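Local atomic coordinates of glycosyl hydrolase, BNR repeat (Ralstonia eutropha, PDB entry 3B7F), a protein that is probably a glycosyl hydrolase, built as a seven-bladed beta-propeller with BNR repeats. Residues 119-124 against 182-187; 129-134 against 148-153. All blocks are in the same frame, centred on the assembly; numbering follows the deposited sequence. Where two conformers were deposited one is given.

Contact 1 (119-124 against 182-187). With EDO (1,2-ethanediol), chain K.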
loop_
_atom_site.group_PDB
_atom_site.type_symbol
_atom_site.label_atom_id
_atom_site.label_comp_id
_atom_site.label_asym_id
_atom_site.label_seq_id
_atom_site.Cartn_x
_atom_site.Cartn_y
_atom_site.Cartn_z
ATOM N N TRP A 119 -3.124 -5.061 5.677
ATOM C CA TRP A 119 -1.824 -4.431 5.472
ATOM C C TRP A 119 -0.824 -4.816 6.531
ATOM O O TRP A 119 -1.173 -4.834 7.684
ATOM C CB TRP A 119 -2.042 -2.931 5.596
ATOM C CG TRP A 119 -0.903 -2.092 5.186
ATOM C CD1 TRP A 119 0.246 -1.836 5.873
ATOM C CD2 TRP A 119 -0.841 -1.322 3.994
ATOM N NE1 TRP A 119 1.043 -0.978 5.150
ATOM C CE2 TRP A 119 0.385 -0.633 4.001
ATOM C CE3 TRP A 119 -1.709 -1.150 2.917
ATOM C CZ2 TRP A 119 0.769 0.205 2.974
ATOM C CZ3 TRP A 119 -1.340 -0.292 1.913
ATOM C CH2 TRP A 119 -0.103 0.372 1.944
ATOM N N LEU A 120 0.434 -5.003 6.135
ATOM C CA LEU A 120 1.542 -5.381 7.012
ATOM C C LEU A 120 2.677 -4.380 6.809
ATOM O O LEU A 120 3.055 -4.090 5.667
ATOM C CB LEU A 120 2.037 -6.791 6.674
ATOM C CG LEU A 120 1.142 -8.001 6.976
ATOM C CD1 LEU A 120 1.688 -9.222 6.239
ATOM C CD2 LEU A 120 1.024 -8.233 8.482
ATOM N N THR A 121 3.222 -3.869 7.908
ATOM C CA THR A 121 4.339 -2.903 7.893
ATOM C C THR A 121 5.437 -3.378 8.832
ATOM O O THR A 121 5.147 -3.648 9.992
ATOM C CB THR A 121 3.881 -1.516 8.362
ATOM O OG1 THR A 121 2.941 -1.019 7.425
ATOM C CG2 THR A 121 5.012 -0.552 8.423
ATOM N N PRO A 122 6.691 -3.474 8.342
ATOM C CA PRO A 122 7.738 -3.845 9.247
ATOM C C PRO A 122 8.159 -2.603 10.042
ATOM O O PRO A 122 8.141 -1.469 9.533
ATOM C CB PRO A 122 8.857 -4.344 8.318
ATOM C CG PRO A 122 8.549 -3.822 6.990
ATOM C CD PRO A 122 7.217 -3.206 6.993
ATOM N N GLY A 123 8.507 -2.820 11.302
ATOM C CA GLY A 123 8.921 -1.744 12.171
ATOM C C GLY A 123 10.264 -1.121 11.875
ATOM O O GLY A 123 10.907 -1.414 10.870
ATOM N N HIS A 124 10.663 -0.270 12.814
ATOM C CA HIS A 124 11.892 0.492 12.784
ATOM C C HIS A 124 13.121 -0.421 12.872
ATOM O O HIS A 124 13.046 -1.514 13.432
ATOM C CB HIS A 124 11.866 1.483 13.966
ATOM C CG HIS A 124 12.887 2.567 13.875
ATOM N ND1 HIS A 124 14.095 2.506 14.526
ATOM C CD2 HIS A 124 12.880 3.741 13.203
ATOM C CE1 HIS A 124 14.802 3.586 14.241
ATOM N NE2 HIS A 124 14.084 4.360 13.451
ATOM N N ILE A 182 0.152 2.010 6.996
ATOM C CA ILE A 182 0.787 2.081 8.295
ATOM C C ILE A 182 2.263 2.386 8.010
ATOM O O ILE A 182 2.990 1.614 7.361
ATOM C CB ILE A 182 0.595 0.807 9.137
ATOM C CG1 ILE A 182 -0.891 0.546 9.384
ATOM C CG2 ILE A 182 1.315 0.941 10.497
ATOM C CD1 ILE A 182 -1.188 -0.868 9.915
ATOM N N LEU A 183 2.686 3.537 8.500
ATOM C CA LEU A 183 3.997 4.083 8.259
ATOM C C LEU A 183 4.728 4.297 9.583
ATOM O O LEU A 183 4.182 4.941 10.461
ATOM C CB LEU A 183 3.801 5.427 7.558
ATOM C CG LEU A 183 3.456 5.579 6.066
ATOM C CD1 LEU A 183 2.727 4.416 5.447
ATOM C CD2 LEU A 183 2.764 6.952 5.830
ATOM N N VAL A 184 5.940 3.752 9.713
ATOM C CA VAL A 184 6.809 3.935 10.879
ATOM C C VAL A 184 7.950 4.860 10.446
ATOM O O VAL A 184 8.711 4.517 9.550
ATOM C CB VAL A 184 7.387 2.591 11.361
ATOM C CG1 VAL A 184 8.360 2.801 12.593
ATOM C CG2 VAL A 184 6.246 1.601 11.651
ATOM N N ASP A 185 8.076 6.017 11.077
ATOM C CA ASP A 185 9.093 7.014 10.703
ATOM C C ASP A 185 10.522 6.434 10.824
ATOM O O ASP A 185 10.849 5.893 11.876
ATOM C CB ASP A 185 8.931 8.263 11.587
ATOM C CG ASP A 185 9.613 9.500 11.033
ATOM O OD1 ASP A 185 10.776 9.444 10.625
ATOM O OD2 ASP A 185 8.970 10.563 11.055
ATOM N N PRO A 186 11.354 6.516 9.743
ATOM C CA PRO A 186 12.728 5.995 9.840
ATOM C C PRO A 186 13.596 6.681 10.899
ATOM O O PRO A 186 14.557 6.083 11.371
ATOM C CB PRO A 186 13.316 6.259 8.442
ATOM C CG PRO A 186 12.439 7.289 7.830
ATOM C CD PRO A 186 11.085 7.053 8.387
ATOM N N ARG A 187 13.266 7.921 11.237
ATOM C CA ARG A 187 13.973 8.680 12.242
ATOM C C ARG A 187 13.504 8.426 13.668
ATOM O O ARG A 187 14.225 8.789 14.584
ATOM C CB ARG A 187 13.776 10.164 11.985
ATOM C CG ARG A 187 14.294 10.663 10.663
ATOM C CD ARG A 187 13.773 12.032 10.409
ATOM N NE ARG A 187 12.325 12.046 10.219
ATOM C CZ ARG A 187 11.612 13.123 9.912
ATOM N NH1 ARG A 187 12.196 14.300 9.701
ATOM N NH2 ARG A 187 10.303 13.010 9.779
HETATM C C1 EDO K . 7.374 2.662 5.132
HETATM O O1 EDO K . 6.877 4.025 5.104
HETATM C C2 EDO K . 6.795 1.867 6.313
HETATM O O2 EDO K . 7.155 2.442 7.589
HETATM O O HOH W 1 3.734 0.877 4.764
#
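The hydroxyl of Thr121 meets the backbone carbonyl of Ile182 across the gap between two strands. OG1 donates to Ile182 O at 2.6 Å. The Thr121 chi1 of -65° sets OG1 anti to its own carbonyl carbon, where it reaches Ile182 O. The methyl CG2 of Thr121 lies 3.1 Å from the same oxygen. This is the tight end of the contact. Ile182 O also accepts from a water at 2.8 Å, and that water accepts from Trp119 NE1. The indole NE1 makes a weak bond to Thr121 OG1 as well. Ile182 N lies over one face of the Trp119 indole, toward its rim, 3.6 Å from Trp119 NE1.

Strands 116-122 and 178-184 each form one edge of a four-stranded antiparallel sheet. They are the innermost strands of successive propeller blades. Their segments here run almost parallel, 4° apart, and the segment axes come within 7.2 Å. The two direct hydrogen bonds that cross the gap are donated by side chains, Thr121 and His124, to backbone carbonyls.

Past Thr121 the contact is apolar: Val184 CG2 faces Thr121 CG2, and Val184 CG1 lies beside His124 N and CB. A molecule of 1,2-ethanediol, probably from the crystallisation liquor, accepts from Val184 N at 2.8 Å through its O2.

The far end is looser, and Pro186 and Arg187 are exposed. His124 NE2 donates to Pro186 O at 2.7 Å, but it stands above the carbonyl plane, 62° out of it. Asp185 closes an Asx turn there, with OD1 accepting from Arg187 N. Arg187 grips the same carboxylate side-on in a salt bridge, NE to Asp185 OD1 at 3.1 Å and NH2 to Asp185 OD2. His191 is a further hydrogen-bond partner of Asp185 OD2.

Contact 2 (129-134 against 148-153). With EDO (1,2-ethanediol), chain Q.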
loop_
_atom_site.group_PDB
_atom_site.type_symbol
_atom_site.label_atom_id
_atom_site.label_comp_id
_atom_site.label_asym_id
_atom_site.label_seq_id
_atom_site.Cartn_x
_atom_site.Cartn_y
_atom_site.Cartn_z
ATOM N N GLY A 129 12.135 -7.611 14.583
ATOM C CA GLY A 129 11.029 -8.469 14.980
ATOM C C GLY A 129 9.694 -7.788 15.192
ATOM O O GLY A 129 8.690 -8.490 15.302
ATOM N N THR A 130 9.679 -6.447 15.248
ATOM C CA THR A 130 8.452 -5.677 15.452
ATOM C C THR A 130 7.763 -5.362 14.112
ATOM O O THR A 130 8.419 -4.948 13.154
ATOM C CB THR A 130 8.726 -4.383 16.272
ATOM O OG1 THR A 130 9.157 -4.747 17.593
ATOM C CG2 THR A 130 7.477 -3.486 16.371
ATOM N N TRP A 131 6.451 -5.601 14.037
ATOM C CA TRP A 131 5.626 -5.309 12.860
ATOM C C TRP A 131 4.305 -4.711 13.299
ATOM O O TRP A 131 3.905 -4.864 14.460
ATOM C CB TRP A 131 5.259 -6.579 12.094
ATOM C CG TRP A 131 6.372 -7.264 11.377
ATOM C CD1 TRP A 131 7.369 -7.984 11.934
ATOM C CD2 TRP A 131 6.552 -7.347 9.954
ATOM N NE1 TRP A 131 8.197 -8.475 10.954
ATOM C CE2 TRP A 131 7.718 -8.094 9.728
ATOM C CE3 TRP A 131 5.849 -6.836 8.847
ATOM C CZ2 TRP A 131 8.192 -8.373 8.437
ATOM C CZ3 TRP A 131 6.329 -7.101 7.570
ATOM C CH2 TRP A 131 7.482 -7.853 7.379
ATOM N N TYR A 132 3.638 -4.031 12.366
ATOM C CA TYR A 132 2.264 -3.564 12.548
ATOM C C TYR A 132 1.396 -4.236 11.501
ATOM O O TYR A 132 1.864 -4.557 10.431
ATOM C CB TYR A 132 2.133 -2.051 12.417
ATOM C CG TYR A 132 2.790 -1.311 13.542
ATOM C CD1 TYR A 132 2.096 -1.020 14.716
ATOM C CD2 TYR A 132 4.116 -0.929 13.449
ATOM C CE1 TYR A 132 2.704 -0.369 15.748
ATOM C CE2 TYR A 132 4.728 -0.282 14.466
ATOM C CZ TYR A 132 4.032 0.003 15.619
ATOM O OH TYR A 132 4.692 0.675 16.624
ATOM N N ALA A 133 0.140 -4.470 11.854
ATOM C CA ALA A 133 -0.861 -5.025 10.976
ATOM C C ALA A 133 -2.109 -4.128 11.011
ATOM O O ALA A 133 -2.517 -3.658 12.081
ATOM C CB ALA A 133 -1.226 -6.428 11.386
ATOM N N GLY A 134 -2.682 -3.898 9.826
ATOM C CA GLY A 134 -3.932 -3.166 9.653
ATOM C C GLY A 134 -4.993 -4.148 9.170
ATOM O O GLY A 134 -4.729 -4.925 8.259
ATOM N N ALA A 148 4.667 -13.872 14.791
ATOM C CA ALA A 148 4.104 -15.115 15.327
ATOM C C ALA A 148 2.830 -14.826 16.120
ATOM O O ALA A 148 1.829 -15.528 15.950
ATOM C CB ALA A 148 5.138 -15.880 16.183
ATOM N N SER A 149 2.879 -13.784 16.955
ATOM C CA SER A 149 1.770 -13.377 17.818
ATOM C C SER A 149 1.526 -11.888 17.661
ATOM O O SER A 149 2.464 -11.106 17.483
ATOM C CB SER A 149 2.042 -13.718 19.294
ATOM O OG SER A 149 3.178 -13.035 19.777
ATOM N N TRP A 150 0.254 -11.519 17.722
ATOM C CA TRP A 150 -0.200 -10.161 17.534
ATOM C C TRP A 150 -1.091 -9.742 18.681
ATOM O O TRP A 150 -1.864 -10.564 19.173
ATOM C CB TRP A 150 -0.990 -10.088 16.233
ATOM C CG TRP A 150 -0.135 -10.369 15.020
ATOM C CD1 TRP A 150 0.161 -11.594 14.477
ATOM C CD2 TRP A 150 0.540 -9.404 14.221
ATOM N NE1 TRP A 150 0.977 -11.443 13.399
ATOM C CE2 TRP A 150 1.245 -10.112 13.226
ATOM C CE3 TRP A 150 0.651 -8.004 14.271
ATOM C CZ2 TRP A 150 2.015 -9.474 12.268
ATOM C CZ3 TRP A 150 1.433 -7.370 13.346
ATOM C CH2 TRP A 150 2.101 -8.104 12.345
ATOM N N GLU A 151 -0.971 -8.478 19.105
ATOM C CA GLU A 151 -1.832 -7.901 20.129
ATOM C C GLU A 151 -2.392 -6.575 19.573
ATOM O O GLU A 151 -1.738 -5.933 18.728
ATOM C CB GLU A 151 -1.049 -7.643 21.424
ATOM C CG GLU A 151 -0.122 -6.410 21.346
ATOM C CD GLU A 151 0.899 -6.291 22.463
ATOM O OE1 GLU A 151 0.723 -6.932 23.541
ATOM O OE2 GLU A 151 1.886 -5.534 22.225
ATOM N N PRO A 152 -3.589 -6.156 20.027
ATOM C CA PRO A 152 -4.089 -4.848 19.608
ATOM C C PRO A 152 -3.216 -3.668 20.058
ATOM O O PRO A 152 -2.594 -3.752 21.109
ATOM C CB PRO A 152 -5.445 -4.737 20.312
ATOM C CG PRO A 152 -5.719 -6.003 20.959
ATOM C CD PRO A 152 -4.532 -6.871 20.904
ATOM N N VAL A 153 -3.109 -2.618 19.239
ATOM C CA VAL A 153 -2.472 -1.377 19.688
ATOM C C VAL A 153 -3.667 -0.664 20.313
ATOM O O VAL A 153 -4.433 0.006 19.613
ATOM C CB VAL A 153 -1.795 -0.554 18.578
ATOM C CG1 VAL A 153 -1.307 0.812 19.121
ATOM C CG2 VAL A 153 -0.648 -1.346 17.970
HETATM C C1 EDO Q . 3.150 -10.067 20.516
HETATM O O1 EDO Q . 4.282 -10.140 19.633
HETATM C C2 EDO Q . 2.887 -8.651 20.995
HETATM O O2 EDO Q . 4.111 -8.030 21.408
#
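Ser149 O is held by two groups, the hydroxyl of Ser143 and O1 of a 1,2-ethanediol, which donates to Ser149 O at 3.0 Å. Ser149 and Trp150 end a Ser-x-Asp-x-Gly-x-x-Trp sequence. This fits the Asp box of BNR repeats, a turn between the last two strands of a propeller blade. Ser149 OG bonds to the Asp145 carboxylate of this motif.

Trp150 supplies most of what segment 148-153 brings to the contact. The six-membered ring meets strand 131-136, although strand 139-143 lies between the two strands in the sheet. Trp150 CH2 touches Trp131 CB at 3.5 Å. Trp150 CZ3 comes up to the methyl of Ala133, 3.4 Å from CB. The backbone of Tyr132 comes to the ring edge, near its plane. Leu120 and Leu71 also touch Trp150, which is buried. The indole NE1 makes a weak bond to Gly147 O, back within the Asp box.

Val153 closes the other end. Its side chain crosses that of Tyr132 at about a right angle, and Val153 CG2 meets the edge of the phenol ring at Tyr132 CE1, 4.1 Å away.

Overall arrangement
The two contacts share one blade of the propeller, and their centres are about 11 Å apart. Contact 1 joins the inner strand 116-122 of this blade to the inner strand 178-184 of the next. Contact 2 stays inside the blade and ties its second strand, 131-136, to its outer end. Along the chain, both segments of contact 2 fall between those of contact 1. Strands 116-122 and 131-136 are sheet neighbours, so the contacts meet directly: Trp119 O lies 2.8 Å from Gly134 N, a probable hydrogen bond. Contact 2 thus belongs to packing within a blade, and contact 1 to packing between blades.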